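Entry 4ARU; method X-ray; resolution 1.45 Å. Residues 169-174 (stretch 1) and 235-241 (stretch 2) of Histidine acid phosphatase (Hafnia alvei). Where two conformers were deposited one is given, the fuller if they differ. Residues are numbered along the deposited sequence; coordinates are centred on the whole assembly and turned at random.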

# COMPACT_ATOMS: atom_id res chain seq x y z
N SER A 169 -15.42 13.34 -14.68
CA SER A 169 -16.79 13.80 -14.97
C SER A 169 -17.45 13.08 -16.13
O SER A 169 -18.58 12.63 -16.01
N SER A 170 -16.69 12.89 -17.22
CA SER A 170 -17.22 12.24 -18.40
C SER A 170 -17.47 10.75 -18.16
O SER A 170 -18.48 10.23 -18.62
N VAL A 171 -16.58 10.08 -17.45
CA VAL A 171 -16.74 8.66 -17.12
C VAL A 171 -17.99 8.44 -16.25
O VAL A 171 -18.74 7.48 -16.47
N LEU A 172 -18.23 9.34 -15.31
CA LEU A 172 -19.42 9.31 -14.48
C LEU A 172 -20.68 9.74 -15.20
O LEU A 172 -21.77 9.43 -14.74
N ASP A 173 -20.58 10.49 -16.31
CA ASP A 173 -21.73 11.27 -16.80
C ASP A 173 -22.29 12.17 -15.72
O ASP A 173 -23.50 12.35 -15.56
N PHE A 174 -21.35 12.80 -15.00
CA PHE A 174 -21.68 13.69 -13.89
C PHE A 174 -22.75 14.74 -14.22
O PHE A 174 -23.64 15.00 -13.41
N VAL A 235 -16.74 -2.28 -16.19
CA VAL A 235 -15.90 -1.41 -15.38
C VAL A 235 -16.24 0.01 -15.73
O VAL A 235 -16.23 0.39 -16.90
N ALA A 236 -16.61 0.80 -14.74
CA ALA A 236 -16.96 2.18 -14.97
C ALA A 236 -17.95 2.29 -16.13
O ALA A 236 -17.85 3.18 -16.98
N TRP A 237 -18.94 1.41 -16.15
CA TRP A 237 -20.01 1.46 -17.15
C TRP A 237 -19.54 1.45 -18.60
O TRP A 237 -20.19 2.00 -19.49
N GLY A 238 -18.40 0.82 -18.82
CA GLY A 238 -17.79 0.74 -20.12
C GLY A 238 -17.10 2.01 -20.60
O GLY A 238 -16.74 2.08 -21.77
N ASN A 239 -16.83 2.96 -19.71
CA ASN A 239 -16.35 4.27 -20.11
C ASN A 239 -14.85 4.50 -20.01
O ASN A 239 -14.43 5.60 -20.31
N ILE A 240 -14.07 3.48 -19.66
CA ILE A 240 -12.60 3.58 -19.66
C ILE A 240 -12.08 2.66 -20.78
O ILE A 240 -12.31 1.43 -20.78
N HIS A 241 -11.45 3.28 -21.77
CA HIS A 241 -11.10 2.60 -23.02
C HIS A 241 -9.59 2.47 -23.23
O HIS A 241 -9.15 1.54 -23.93

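Packing of the end of a helix (stretch 1) against an irregular loop (stretch 2) in Histidine acid phosphatase; the contact buries 245 Å², both sides summed. Val171 and Asn239 have the most surface covered, their CA atoms 5.3 Å apart, and Trp237 adds the next largest share. Val171, in the last turn of the helix, directs its CA-to-CB bond sideways to the loop; with chi1 t, Val171 CG1 lies 3.8 Å from CB of Ala236, and both CG1 and CG2 of Val171 lie 4.4 Å from CG1 of Ile240, a looser contact. Asn239 points toward the helix with chi1 m and chi2 -25°. Its amide ND2 donates a hydrogen bond to the backbone O of Val171, 2.9 Å away with an N-H...O angle of 156°, the one hydrogen bond between the stretches. The helix runs to Leu172, and this carbonyl near its end accepts from the loop side chain. The aliphatic base of Asn239 also packs on the valine, its CB 4.2 Å from Val171 CG1. Asp173, with positive phi just after the helix, has chi1 m; its CA-to-CB bond runs sideways, but its end comes nearer, placing OD2 3.8 Å from Asn239 ND2, too long for a hydrogen bond. That oxygen is satisfied elsewhere in the structure. Trp237 points toward the helix with chi1 m and chi2 -80°, bringing the six-membered part of its indole beside the helix end: CE3 is 3.8 Å from Val171 O, and CZ3 is 4.0 Å from CD2 of Leu172. Both neighbours approach the ring obliquely. Leu172 starts away from the loop, yet its mt rotamer carries CD2 back to this apolar contact. The CA-to-CB bond of Ile240 (chi1 m, chi2 t) runs sideways to the helix. Ser169 and Phe174 do not touch the loop.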

# COMPACT_ATOMS: atom_id res chain seq x y z
CB SER A 169 -16.77 15.32 -15.20
OG SER A 169 -18.08 15.83 -15.42
CB SER A 170 -16.31 12.51 -19.63
OG SER A 170 -15.08 11.83 -19.54
CB VAL A 171 -15.48 8.14 -16.38
CG1 VAL A 171 -15.73 6.80 -15.71
CG2 VAL A 171 -14.30 8.10 -17.34
CB LEU A 172 -19.24 10.26 -13.27
CG LEU A 172 -18.14 9.85 -12.31
CD1 LEU A 172 -17.96 11.00 -11.35
CD2 LEU A 172 -18.48 8.56 -11.57
CB ASP A 173 -22.80 10.36 -17.41
CG ASP A 173 -22.33 9.73 -18.72
OD1 ASP A 173 -22.20 10.51 -19.67
OD2 ASP A 173 -22.07 8.49 -18.82
CB PHE A 174 -20.40 14.31 -13.30
CG PHE A 174 -20.65 15.36 -12.22
CD1 PHE A 174 -21.02 14.99 -10.92
CD2 PHE A 174 -20.48 16.70 -12.48
CE1 PHE A 174 -21.24 15.95 -9.96
CE2 PHE A 174 -20.69 17.66 -11.51
CZ PHE A 174 -21.06 17.28 -10.25
CB VAL A 235 -14.40 -1.68 -15.66
CG1 VAL A 235 -13.52 -0.66 -14.97
CG2 VAL A 235 -14.04 -3.10 -15.24
CB ALA A 236 -15.71 3.01 -15.22
CB TRP A 237 -20.99 2.62 -16.88
CG TRP A 237 -21.34 2.67 -15.40
CD1 TRP A 237 -22.23 1.88 -14.77
CD2 TRP A 237 -20.75 3.50 -14.40
NE1 TRP A 237 -22.23 2.14 -13.43
CE2 TRP A 237 -21.32 3.13 -13.17
CE3 TRP A 237 -19.78 4.50 -14.43
CZ2 TRP A 237 -20.96 3.73 -11.97
CZ3 TRP A 237 -19.43 5.09 -13.21
CH2 TRP A 237 -20.03 4.72 -12.03
CB ASN A 239 -17.09 5.34 -19.35
CG ASN A 239 -18.54 5.39 -19.70
OD1 ASN A 239 -18.92 4.98 -20.80
ND2 ASN A 239 -19.38 5.87 -18.78
CB ILE A 240 -11.97 3.23 -18.30
CG1 ILE A 240 -12.58 4.07 -17.20
CG2 ILE A 240 -10.46 3.44 -18.40
CD1 ILE A 240 -12.15 3.61 -15.83
CB HIS A 241 -11.69 3.32 -24.24
CG HIS A 241 -13.19 3.30 -24.27
ND1 HIS A 241 -13.94 4.32 -23.75
CD2 HIS A 241 -14.06 2.38 -24.73
CE1 HIS A 241 -15.22 4.03 -23.88
NE2 HIS A 241 -15.32 2.86 -24.47